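Local atomic coordinates of tRNA threonylcarbamoyladenosine dehydratase (Escherichia coli, PDB entry 4D79), a protein that catalyses the ATP-dependent dehydration of threonylcarbamoyladenosine at position 37 of tRNAs to its cyclic form, and takes part in a sulfur transfer pathway. Residues B[162-167]-B[245-250]; B[46-51]-B[251-256]; B[31-36]-B[258-263]; B[134-139]-B[182-187]. All coordinates share one frame; numbering follows the deposited sequence.

Interactions 1, 2 and 3 use successive turns of one helix, 242-266, laid against the mixed sheet of the Rossmann-type ThiF fold. The helix meets strand 164-168, outermost within this chain, first, then helix 42-51, then strand 32-36. Centres lie about 11 Å apart for interactions 1 and 2 and about 9 Å for 2 and 3, and both pairs touch. Interaction 4 joins helices 132-144 and 176-189; its centre is about 22 Å from that of interaction 3, yet Val36 and Leu138 pack together. Interactions 1, 2 and 4 lie inside the loop closed by interaction 3, in which the C-terminal helix returns to the first strand, whose Val36 touches ATP, as does Pro134 of interaction 4.

Interaction 1: residues B[162-167]-B[245-250]; sequences TQIQVT and TATFGF. With NA (sodium ion), chain J.
Ile164, opening strand 164-168, brings its CA within 6.8 Å of the CA of Phe248 on helix 242-266; the outermost strand of the Rossmann-type sheet within this chain, antiparallel to 202-206, packs on this helix through the Ile164 side chain. No hydrogen bond crosses; the contact is apolar and buried. With CG1 beside the backbone N and anti to the carbonyl carbon (chi1 -58°), Ile164 crosses the CD1-CE1 rim of the Phe248 ring at a slant, CG1 and CD1 raised on the side where CG2 lies over the face. Ile164 CD1 reaches Phe248 CD1 at 3.6 Å, and Ile164 CG1 is 3.8 Å from Phe248 CE1. The same Ile164 CD1 also meets Thr247 CG2 at 3.5 Å; the OG1 of that threonine is turned away to Met243 O, which leaves a methyl for the isoleucine. Cutting Ile164 back to an alanine is likely to open a gap beside the Phe248 ring and take away part of the cover of Thr247 CG2. Nearby, the 3-10 turn leading into the strand meets its copy in the second subunit: a sodium ion is bound by Thr162 O of both chains. Waters 1 and 2 are also sodium ligands, and both donate to Ile164 O, at 2.7 and 2.8 Å.

Interaction 2: residues B[46-51]-B[251-256]; sequences AEALAR and VAVSHA
Val253 points its forked end at Leu49 and Ala48, and both of its methyls take part. The valine CG1 stands anti to its own backbone N (chi1 170°), a rotation that spreads the fork across helix 42-51. Val253 CG1 lies 3.8 Å from Leu49 CD2, and Val253 CG2 is 4.0 Å from the same Leu49 CD2; the leucine and valine cross obliquely with one leucine methyl against both tips of the fork. Ala48 CB takes a more distant place, 4.2 Å from Val253 CG1 and equally far from CG2. That both methyls are engaged explains why a serine in place of Val253 would probably leave Leu49 CD2 poorly packed and put a hydroxyl among hydrocarbon groups. On another side of helix 42-51, a salt bridge spans one turn: Arg51 NE donates to Glu47 OE2 at 2.8 Å, with the oxygen lying close to the guanidinium plane but approached 47° out of the carboxylate plane. Glu47 OE2 is also bridged by Arg92, and Arg51 NH1 reaches Thr70 O and Ala76 O of the second subunit. Helix 42-51 is the connection of the beta-alpha-beta crossover from strand 32-36 to strand 56-60; beneath it Leu49 rests on Ile57 and shares Ile126 of strand 124-127 with Val253, while Ala48 packs on Met243 of the second subunit.

Interaction 3: residues B[31-36]-B[258-263]; sequences AHICVV and KKMMAK
The bond from Ala262 N to Lys258 O, 2.8 Å, closes the helical turn that carries Met260, the residue of this turn that meets Ala31 and Ile33. Met260 leaves the helix with CG beside its backbone N (chi1 -67°) and runs extended to the sulfur, then bends at the last torsion (chi3 64°). The bend swings CE aside from the line of the chain, and Met260 CE comes to 3.6 Å from Ala31 CB, while Met260 SD itself is met by Ile33 CD1 at 3.9 Å. Ile33 and Met260 approach tip to tip. The nearest CA atoms, of Ala31 and Met260, are 9.2 Å apart, so the gap is bridged by side chains alone. In the ThiF fold this is helix-on-sheet packing: strand 32-36 is an inner parallel strand of the Rossmann-type sheet, and helix 242-266 covers one of its faces. Ile33 and Met260 both rest on Tyr124 of the adjacent strand 124-127 as well. His32, directed from the opposite face of the strand, hydrogen-bonds through NE2 to Thr58 OG1 and sets its ring edge-to-face with Tyr122. Farther along, Val36 touches the bound ATP.

Interaction 4: residues B[134-139]-B[182-187]; sequences PKAALI and RERLKS
Ala136 and Ile139, one turn apart on helix 132-144, receive Leu185 of helix 176-189 in a helix-helix crossing within the Rossmann-type ThiF fold. Leu185 spreads its two methyls over both residues. Its CD2 lies 3.5 Å from Ala136 O, a close approach of a methyl to a backbone carbonyl, and Leu185 CD1 is 4.0 Å from Ile139 CG2; the leucine and isoleucine side chains cross at about a right angle. Beside them Ala136 CB fits against the aliphatic base of Arg184, with Arg184 CG at 3.9 Å from that methyl. The arginine starts with CG anti to its backbone N (chi1 -167°) and then bends twice, so CB and CG do the packing while the guanidinium is carried away from the alanine, the side chain touching Val132 and Arg133; it makes a long, weak ion pair with Asp188. The small alanine is consistent with the near approach of the backbones, the CA atoms of Ala136 and Leu185 being 5.6 Å apart, with the segment axes 9.2 Å apart at closest and crossing at -61°. Outside this first shell, Leu181 packs on both Ala136 and Ile139, and Leu169 and Ala140 adjoin Leu185. Helix 132-144 is tied in turn to the sheet and the nucleotide site: Pro134 touches ATP, and next to it Lys135 NZ forms a salt bridge with Asp127 OD2 and hydrogen bonds with Ile129 O and Thr152 O.

Interaction 1: residues B[162-167]-B[245-250]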
loop_
_atom_site.group_PDB
_atom_site.type_symbol
_atom_site.label_atom_id
_atom_site.label_comp_id
_atom_site.label_asym_id
_atom_site.label_seq_id
_atom_site.Cartn_x
_atom_site.Cartn_y
_atom_site.Cartn_z
ATOM N N THR B 162 4.495 4.444 -8.775
ATOM C CA THR B 162 5.947 4.591 -8.812
ATOM C C THR B 162 6.406 6.031 -8.958
ATOM O O THR B 162 7.613 6.274 -8.928
ATOM C CB THR B 162 6.558 3.785 -9.974
ATOM O OG1 THR B 162 6.156 4.374 -11.229
ATOM C CG2 THR B 162 6.117 2.371 -9.928
ATOM N N GLN B 163 5.503 6.988 -9.116
ATOM C CA GLN B 163 5.890 8.396 -9.217
ATOM C C GLN B 163 5.717 9.167 -7.908
ATOM O O GLN B 163 6.011 10.367 -7.869
ATOM C CB GLN B 163 5.104 9.068 -10.341
ATOM C CG GLN B 163 5.530 8.623 -11.732
ATOM C CD GLN B 163 4.924 9.444 -12.836
ATOM O OE1 GLN B 163 5.155 10.657 -12.952
ATOM N NE2 GLN B 163 4.119 8.786 -13.661
ATOM N N ILE B 164 5.343 8.491 -6.823
ATOM C CA ILE B 164 5.178 9.129 -5.517
ATOM C C ILE B 164 6.546 9.383 -4.902
ATOM O O ILE B 164 7.430 8.535 -4.950
ATOM C CB ILE B 164 4.298 8.240 -4.614
ATOM C CG1 ILE B 164 2.949 8.009 -5.280
ATOM C CG2 ILE B 164 4.190 8.784 -3.192
ATOM C CD1 ILE B 164 2.090 6.925 -4.646
ATOM N N GLN B 165 6.718 10.551 -4.308
ATOM C CA GLN B 165 7.983 10.926 -3.703
ATOM C C GLN B 165 7.705 11.988 -2.639
ATOM O O GLN B 165 6.566 12.419 -2.435
ATOM C CB GLN B 165 8.991 11.387 -4.757
ATOM C CG GLN B 165 8.428 12.287 -5.785
ATOM C CD GLN B 165 9.351 12.471 -6.969
ATOM O OE1 GLN B 165 10.377 13.127 -6.867
ATOM N NE2 GLN B 165 9.009 11.842 -8.090
ATOM N N VAL B 166 8.765 12.399 -1.950
ATOM C CA VAL B 166 8.693 13.352 -0.846
ATOM C C VAL B 166 9.548 14.558 -1.201
ATOM O O VAL B 166 10.719 14.405 -1.565
ATOM C CB VAL B 166 9.177 12.733 0.485
ATOM C CG1 VAL B 166 8.917 13.703 1.640
ATOM C CG2 VAL B 166 8.498 11.409 0.754
ATOM N N THR B 167 8.981 15.755 -1.051
ATOM C CA THR B 167 9.735 16.973 -1.275
ATOM C C THR B 167 9.162 18.081 -0.379
ATOM O O THR B 167 8.164 17.906 0.331
ATOM C CB THR B 167 9.699 17.353 -2.772
ATOM O OG1 THR B 167 10.733 18.294 -3.077
ATOM C CG2 THR B 167 8.375 17.944 -3.160
ATOM N N THR B 245 -3.433 5.707 -3.289
ATOM C CA THR B 245 -3.687 6.413 -2.038
ATOM C C THR B 245 -2.999 5.706 -0.880
ATOM O O THR B 245 -2.398 6.367 -0.029
ATOM C CB THR B 245 -5.199 6.601 -1.785
ATOM O OG1 THR B 245 -5.821 5.344 -1.537
ATOM C CG2 THR B 245 -5.904 7.284 -2.984
ATOM N N ALA B 246 -2.982 4.363 -0.892
ATOM C CA ALA B 246 -2.268 3.628 0.150
ATOM C C ALA B 246 -0.773 3.877 0.054
ATOM O O ALA B 246 -0.085 3.965 1.084
ATOM C CB ALA B 246 -2.536 2.127 0.052
ATOM N N THR B 247 -0.242 3.952 -1.168
ATOM C CA THR B 247 1.187 4.180 -1.275
ATOM C C THR B 247 1.569 5.576 -0.780
ATOM O O THR B 247 2.672 5.730 -0.255
ATOM C CB THR B 247 1.655 3.921 -2.706
ATOM O OG1 THR B 247 1.386 2.559 -3.026
ATOM C CG2 THR B 247 3.158 4.107 -2.841
ATOM N N PHE B 248 0.703 6.591 -0.966
ATOM C CA PHE B 248 0.928 7.882 -0.312
ATOM C C PHE B 248 1.121 7.688 1.202
ATOM O O PHE B 248 2.079 8.178 1.787
ATOM C CB PHE B 248 -0.239 8.819 -0.586
ATOM C CG PHE B 248 -0.073 9.718 -1.781
ATOM C CD1 PHE B 248 -0.131 9.215 -3.088
ATOM C CD2 PHE B 248 0.037 11.098 -1.621
ATOM C CE1 PHE B 248 -0.022 10.057 -4.208
ATOM C CE2 PHE B 248 0.128 11.948 -2.747
ATOM C CZ PHE B 248 0.108 11.410 -4.046
ATOM N N GLY B 249 0.230 6.929 1.833
ATOM C CA GLY B 249 0.332 6.709 3.258
ATOM C C GLY B 249 1.563 5.915 3.635
ATOM O O GLY B 249 2.190 6.196 4.665
ATOM N N PHE B 250 1.925 4.904 2.816
ATOM C CA PHE B 250 3.105 4.099 3.108
ATOM C C PHE B 250 4.386 4.904 2.941
ATOM O O PHE B 250 5.318 4.777 3.759
ATOM C CB PHE B 250 3.165 2.841 2.228
ATOM C CG PHE B 250 2.082 1.858 2.492
ATOM C CD1 PHE B 250 1.350 1.889 3.663
ATOM C CD2 PHE B 250 1.796 0.868 1.553
ATOM C CE1 PHE B 250 0.357 0.986 3.894
ATOM C CE2 PHE B 250 0.791 -0.054 1.797
ATOM C CZ PHE B 250 0.096 -0.014 2.940
HETATM NA NA NA J . 9.087 5.589 -7.279
HETATM O O HOH W 1 7.224 5.966 -5.642
HETATM O O HOH W 2 9.379 7.894 -6.836
HETATM O O HOH W 3 8.120 3.348 -6.510
HETATM O O HOH W 4 10.340 4.134 -8.890
#

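Interaction 2: residues B[46-51]-B[251-256]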
loop_
_atom_site.group_PDB
_atom_site.type_symbol
_atom_site.label_atom_id
_atom_site.label_comp_id
_atom_site.label_asym_id
_atom_site.label_seq_id
_atom_site.Cartn_x
_atom_site.Cartn_y
_atom_site.Cartn_z
ATOM N N ALA B 46 -2.120 4.402 9.062
ATOM C CA ALA B 46 -2.357 3.862 10.388
ATOM C C ALA B 46 -2.048 2.377 10.425
ATOM O O ALA B 46 -1.427 1.887 11.386
ATOM C CB ALA B 46 -3.802 4.141 10.810
ATOM N N GLU B 47 -2.473 1.653 9.376
ATOM C CA GLU B 47 -2.157 0.241 9.214
ATOM C C GLU B 47 -0.651 0.015 9.234
ATOM O O GLU B 47 -0.142 -0.851 9.952
ATOM C CB GLU B 47 -2.762 -0.281 7.903
ATOM C CG GLU B 47 -2.480 -1.749 7.594
ATOM C CD GLU B 47 -3.485 -2.691 8.218
ATOM O OE1 GLU B 47 -4.397 -2.191 8.916
ATOM O OE2 GLU B 47 -3.382 -3.926 7.974
ATOM N N ALA B 48 0.077 0.791 8.453
ATOM C CA ALA B 48 1.516 0.597 8.357
ATOM C C ALA B 48 2.225 0.876 9.693
ATOM O O ALA B 48 3.195 0.178 10.049
ATOM C CB ALA B 48 2.066 1.496 7.263
ATOM N N LEU B 49 1.781 1.894 10.424
ATOM C CA LEU B 49 2.367 2.174 11.744
ATOM C C LEU B 49 2.167 0.996 12.695
ATOM O O LEU B 49 3.088 0.583 13.398
ATOM C CB LEU B 49 1.741 3.417 12.335
ATOM C CG LEU B 49 2.034 4.720 11.637
ATOM C CD1 LEU B 49 1.078 5.780 12.190
ATOM C CD2 LEU B 49 3.458 5.131 11.787
ATOM N N ALA B 50 0.949 0.469 12.745
ATOM C CA ALA B 50 0.670 -0.663 13.595
ATOM C C ALA B 50 1.541 -1.870 13.232
ATOM O O ALA B 50 2.072 -2.561 14.122
ATOM C CB ALA B 50 -0.819 -1.002 13.504
ATOM N N ARG B 51 1.706 -2.128 11.928
ATOM C CA ARG B 51 2.437 -3.289 11.458
ATOM C C ARG B 51 3.942 -3.093 11.496
ATOM O O ARG B 51 4.680 -4.034 11.211
ATOM C CB ARG B 51 1.996 -3.668 10.041
ATOM C CG ARG B 51 0.550 -4.185 9.988
ATOM C CD ARG B 51 0.266 -5.000 8.726
ATOM N NE ARG B 51 -1.120 -5.427 8.747
ATOM C CZ ARG B 51 -1.591 -6.447 9.447
ATOM N NH1 ARG B 51 -0.787 -7.206 10.162
ATOM N NH2 ARG B 51 -2.884 -6.712 9.423
ATOM N N VAL B 251 4.447 5.759 1.914
ATOM C CA VAL B 251 5.625 6.601 1.743
ATOM C C VAL B 251 5.730 7.606 2.891
ATOM O O VAL B 251 6.827 7.880 3.405
ATOM C CB VAL B 251 5.592 7.294 0.377
ATOM C CG1 VAL B 251 6.611 8.432 0.315
ATOM C CG2 VAL B 251 5.829 6.291 -0.742
ATOM N N ALA B 252 4.600 8.165 3.322
ATOM C CA ALA B 252 4.627 9.059 4.483
ATOM C C ALA B 252 5.192 8.363 5.732
ATOM O O ALA B 252 6.008 8.944 6.451
ATOM C CB ALA B 252 3.227 9.600 4.756
ATOM N N VAL B 253 4.755 7.134 6.016
ATOM C CA VAL B 253 5.250 6.404 7.200
ATOM C C VAL B 253 6.736 6.107 7.077
ATOM O O VAL B 253 7.517 6.387 7.998
ATOM C CB VAL B 253 4.418 5.133 7.422
ATOM C CG1 VAL B 253 4.994 4.216 8.438
ATOM C CG2 VAL B 253 3.011 5.540 7.849
ATOM N N SER B 254 7.165 5.610 5.917
ATOM C CA SER B 254 8.574 5.295 5.718
ATOM C C SER B 254 9.443 6.532 5.881
ATOM O O SER B 254 10.541 6.455 6.454
ATOM C CB SER B 254 8.810 4.692 4.345
ATOM O OG SER B 254 8.366 3.335 4.269
ATOM N N HIS B 255 8.969 7.674 5.379
ATOM C CA HIS B 255 9.703 8.922 5.547
ATOM C C HIS B 255 9.811 9.285 7.029
ATOM O O HIS B 255 10.895 9.629 7.524
ATOM C CB HIS B 255 9.003 10.031 4.766
ATOM C CG HIS B 255 9.696 11.358 4.845
ATOM N ND1 HIS B 255 10.787 11.683 4.068
ATOM C CD2 HIS B 255 9.473 12.429 5.643
ATOM C CE1 HIS B 255 11.173 12.913 4.342
ATOM N NE2 HIS B 255 10.405 13.384 5.307
ATOM N N ALA B 256 8.694 9.203 7.762
ATOM C CA ALA B 256 8.696 9.548 9.184
ATOM C C ALA B 256 9.632 8.633 9.965
ATOM O O ALA B 256 10.427 9.091 10.800
ATOM C CB ALA B 256 7.267 9.460 9.740
#

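Interaction 3: residues B[31-36]-B[258-263]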
loop_
_atom_site.group_PDB
_atom_site.type_symbol
_atom_site.label_atom_id
_atom_site.label_comp_id
_atom_site.label_asym_id
_atom_site.label_seq_id
_atom_site.Cartn_x
_atom_site.Cartn_y
_atom_site.Cartn_z
ATOM N N ALA B 31 7.453 5.145 20.528
ATOM C CA ALA B 31 6.969 6.303 19.782
ATOM C C ALA B 31 5.469 6.448 19.920
ATOM O O ALA B 31 4.737 5.483 20.139
ATOM C CB ALA B 31 7.339 6.208 18.306
ATOM N N HIS B 32 5.013 7.678 19.792
ATOM C CA HIS B 32 3.592 7.982 19.769
ATOM C C HIS B 32 3.370 8.820 18.522
ATOM O O HIS B 32 3.835 9.966 18.456
ATOM C CB HIS B 32 3.143 8.723 21.044
ATOM C CG HIS B 32 1.653 8.843 21.157
ATOM N ND1 HIS B 32 1.017 9.399 22.252
ATOM C CD2 HIS B 32 0.670 8.483 20.291
ATOM C CE1 HIS B 32 -0.293 9.361 22.060
ATOM N NE2 HIS B 32 -0.530 8.800 20.878
ATOM N N ILE B 33 2.676 8.256 17.530
ATOM C CA ILE B 33 2.455 8.932 16.256
ATOM C C ILE B 33 0.968 9.197 16.070
ATOM O O ILE B 33 0.120 8.369 16.414
ATOM C CB ILE B 33 3.065 8.127 15.092
ATOM C CG1 ILE B 33 4.585 8.136 15.275
ATOM C CG2 ILE B 33 2.647 8.720 13.723
ATOM C CD1 ILE B 33 5.365 7.414 14.228
ATOM N N CYS B 34 0.668 10.396 15.596
ATOM C CA CYS B 34 -0.687 10.864 15.377
ATOM C C CYS B 34 -0.963 10.847 13.886
ATOM O O CYS B 34 -0.181 11.403 13.107
ATOM C CB CYS B 34 -0.840 12.281 15.950
ATOM S SG CYS B 34 -2.494 12.946 15.828
ATOM N N VAL B 35 -2.059 10.209 13.490
ATOM C CA VAL B 35 -2.547 10.248 12.108
ATOM C C VAL B 35 -3.812 11.086 12.103
ATOM O O VAL B 35 -4.775 10.790 12.823
ATOM C CB VAL B 35 -2.800 8.850 11.530
ATOM C CG1 VAL B 35 -3.188 8.957 10.089
ATOM C CG2 VAL B 35 -1.553 8.010 11.705
ATOM N N VAL B 36 -3.790 12.163 11.337
ATOM C CA VAL B 36 -4.929 13.069 11.254
ATOM C C VAL B 36 -5.589 12.825 9.907
ATOM O O VAL B 36 -5.004 13.101 8.851
ATOM C CB VAL B 36 -4.549 14.549 11.413
ATOM C CG1 VAL B 36 -5.811 15.387 11.510
ATOM C CG2 VAL B 36 -3.692 14.796 12.627
ATOM N N LYS B 258 12.210 6.948 8.881
ATOM C CA LYS B 258 13.588 7.283 8.550
ATOM C C LYS B 258 14.066 8.524 9.292
ATOM O O LYS B 258 15.206 8.580 9.778
ATOM C CB LYS B 258 13.713 7.468 7.061
ATOM C CG LYS B 258 15.048 7.978 6.616
ATOM C CD LYS B 258 15.054 8.099 5.107
ATOM C CE LYS B 258 14.162 9.251 4.666
ATOM N NZ LYS B 258 14.391 9.606 3.240
ATOM N N LYS B 259 13.249 9.566 9.297
ATOM C CA LYS B 259 13.640 10.788 9.998
ATOM C C LYS B 259 13.772 10.557 11.502
ATOM O O LYS B 259 14.664 11.129 12.132
ATOM C CB LYS B 259 12.646 11.894 9.673
ATOM C CG LYS B 259 12.677 12.308 8.253
ATOM C CD LYS B 259 14.027 12.818 7.827
ATOM C CE LYS B 259 14.071 13.131 6.336
ATOM N NZ LYS B 259 15.440 13.577 5.965
ATOM N N MET B 260 12.905 9.723 12.100
ATOM C CA MET B 260 13.031 9.405 13.525
ATOM C C MET B 260 14.329 8.655 13.806
ATOM O O MET B 260 15.022 8.931 14.791
ATOM C CB MET B 260 11.841 8.569 13.987
ATOM C CG MET B 260 10.568 9.287 13.961
ATOM S SD MET B 260 9.146 8.192 14.116
ATOM C CE MET B 260 9.474 7.569 15.745
ATOM N N MET B 261 14.679 7.706 12.943
ATOM C CA MET B 261 15.929 6.979 13.109
ATOM C C MET B 261 17.126 7.900 12.914
ATOM O O MET B 261 18.078 7.859 13.710
ATOM C CB MET B 261 15.977 5.789 12.144
ATOM C CG MET B 261 15.074 4.665 12.570
ATOM S SD MET B 261 14.938 3.335 11.371
ATOM C CE MET B 261 16.627 2.803 11.133
ATOM N N ALA B 262 17.059 8.803 11.923
ATOM C CA ALA B 262 18.180 9.702 11.686
ATOM C C ALA B 262 18.387 10.636 12.870
ATOM O O ALA B 262 19.528 10.931 13.253
ATOM C CB ALA B 262 17.977 10.506 10.410
ATOM N N LYS B 263 17.289 11.133 13.433
ATOM C CA LYS B 263 17.368 12.032 14.586
ATOM C C LYS B 263 17.950 11.321 15.796
ATOM O O LYS B 263 18.824 11.865 16.485
ATOM C CB LYS B 263 15.983 12.588 14.899
ATOM C CG LYS B 263 15.971 13.667 16.014
ATOM C CD LYS B 263 14.549 14.096 16.333
ATOM C CE LYS B 263 14.497 15.442 17.040
ATOM N NZ LYS B 263 13.088 15.816 17.370
#

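Interaction 4: residues B[134-139]-B[182-187]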
loop_
_atom_site.group_PDB
_atom_site.type_symbol
_atom_site.label_atom_id
_atom_site.label_comp_id
_atom_site.label_asym_id
_atom_site.label_seq_id
_atom_site.Cartn_x
_atom_site.Cartn_y
_atom_site.Cartn_z
ATOM N N PRO B 134 -8.585 23.013 7.719
ATOM C CA PRO B 134 -7.908 22.369 8.854
ATOM C C PRO B 134 -6.490 21.902 8.534
ATOM O O PRO B 134 -5.638 21.858 9.430
ATOM C CB PRO B 134 -8.834 21.189 9.157
ATOM C CG PRO B 134 -9.495 20.888 7.808
ATOM C CD PRO B 134 -9.695 22.198 7.191
ATOM N N LYS B 135 -6.230 21.511 7.289
ATOM C CA LYS B 135 -4.892 21.095 6.889
ATOM C C LYS B 135 -3.892 22.216 7.119
ATOM O O LYS B 135 -2.819 21.996 7.691
ATOM C CB LYS B 135 -4.909 20.676 5.416
ATOM C CG LYS B 135 -3.735 19.847 4.968
ATOM C CD LYS B 135 -4.020 19.293 3.572
ATOM C CE LYS B 135 -2.921 18.368 3.096
ATOM N NZ LYS B 135 -2.932 17.043 3.780
ATOM N N ALA B 136 -4.228 23.425 6.664
ATOM C CA ALA B 136 -3.364 24.580 6.871
ATOM C C ALA B 136 -3.145 24.848 8.360
ATOM O O ALA B 136 -2.013 25.064 8.790
ATOM C CB ALA B 136 -3.968 25.801 6.184
ATOM N N ALA B 137 -4.204 24.767 9.161
ATOM C CA ALA B 137 -4.087 25.007 10.594
ATOM C C ALA B 137 -3.173 23.971 11.258
ATOM O O ALA B 137 -2.357 24.313 12.125
ATOM C CB ALA B 137 -5.477 24.978 11.222
ATOM N N LEU B 138 -3.292 22.697 10.862
ATOM C CA LEU B 138 -2.424 21.677 11.432
ATOM C C LEU B 138 -0.975 21.930 11.031
ATOM O O LEU B 138 -0.070 21.905 11.871
ATOM C CB LEU B 138 -2.871 20.272 10.984
ATOM C CG LEU B 138 -2.039 19.083 11.492
ATOM C CD1 LEU B 138 -2.154 19.011 13.005
ATOM C CD2 LEU B 138 -2.495 17.778 10.856
ATOM N N ILE B 139 -0.740 22.195 9.744
ATOM C CA ILE B 139 0.628 22.362 9.254
ATOM C C ILE B 139 1.292 23.568 9.890
ATOM O O ILE B 139 2.451 23.495 10.316
ATOM C CB ILE B 139 0.632 22.448 7.718
ATOM C CG1 ILE B 139 0.310 21.064 7.150
ATOM C CG2 ILE B 139 1.987 22.957 7.161
ATOM C CD1 ILE B 139 -0.002 21.122 5.721
ATOM N N ARG B 182 -0.712 25.832 0.064
ATOM C CA ARG B 182 0.284 26.898 0.095
ATOM C C ARG B 182 -0.383 28.266 0.141
ATOM O O ARG B 182 0.041 29.148 0.888
ATOM C CB ARG B 182 1.201 26.802 -1.125
ATOM C CG ARG B 182 2.137 25.615 -1.086
ATOM C CD ARG B 182 3.201 25.742 -2.163
ATOM N NE ARG B 182 2.620 25.727 -3.497
ATOM C CZ ARG B 182 2.521 24.651 -4.271
ATOM N NH1 ARG B 182 2.985 23.470 -3.865
ATOM N NH2 ARG B 182 1.971 24.759 -5.460
ATOM N N GLU B 183 -1.449 28.453 -0.631
ATOM C CA GLU B 183 -2.106 29.754 -0.655
ATOM C C GLU B 183 -2.755 30.077 0.687
ATOM O O GLU B 183 -2.670 31.219 1.163
ATOM C CB GLU B 183 -3.131 29.788 -1.797
ATOM C CG GLU B 183 -2.515 29.626 -3.195
ATOM C CD GLU B 183 -1.203 30.383 -3.365
ATOM O OE1 GLU B 183 -1.239 31.630 -3.462
ATOM O OE2 GLU B 183 -0.134 29.729 -3.396
ATOM N N ARG B 184 -3.394 29.086 1.326
ATOM C CA ARG B 184 -4.028 29.347 2.616
ATOM C C ARG B 184 -2.991 29.552 3.713
ATOM O O ARG B 184 -3.198 30.357 4.635
ATOM C CB ARG B 184 -4.977 28.216 3.009
ATOM C CG ARG B 184 -5.876 28.591 4.175
ATOM C CD ARG B 184 -6.902 29.632 3.728
ATOM N NE ARG B 184 -7.966 29.068 2.905
ATOM C CZ ARG B 184 -9.116 28.614 3.401
ATOM N NH1 ARG B 184 -9.362 28.718 4.701
ATOM N NH2 ARG B 184 -10.043 28.107 2.597
ATOM N N LEU B 185 -1.890 28.812 3.658
ATOM C CA LEU B 185 -0.843 29.012 4.651
ATOM C C LEU B 185 -0.343 30.446 4.631
ATOM O O LEU B 185 -0.088 31.039 5.684
ATOM C CB LEU B 185 0.319 28.053 4.412
ATOM C CG LEU B 185 0.114 26.612 4.871
ATOM C CD1 LEU B 185 1.190 25.677 4.320
ATOM C CD2 LEU B 185 0.081 26.555 6.398
ATOM N N LYS B 186 -0.196 31.012 3.445
ATOM C CA LYS B 186 0.299 32.372 3.335
ATOM C C LYS B 186 -0.737 33.369 3.849
ATOM O O LYS B 186 -0.450 34.164 4.747
ATOM C CB LYS B 186 0.698 32.651 1.885
ATOM C CG LYS B 186 1.125 34.094 1.599
ATOM C CD LYS B 186 1.655 34.237 0.170
ATOM C CE LYS B 186 1.889 35.695 -0.222
ATOM N NZ LYS B 186 2.590 35.825 -1.540
ATOM N N SER B 187 -1.968 33.293 3.341
ATOM C CA SER B 187 -2.967 34.314 3.642
ATOM C C SER B 187 -3.442 34.230 5.088
ATOM O O SER B 187 -3.655 35.264 5.728
ATOM C CB SER B 187 -4.141 34.204 2.664
ATOM O OG SER B 187 -4.817 32.966 2.809
#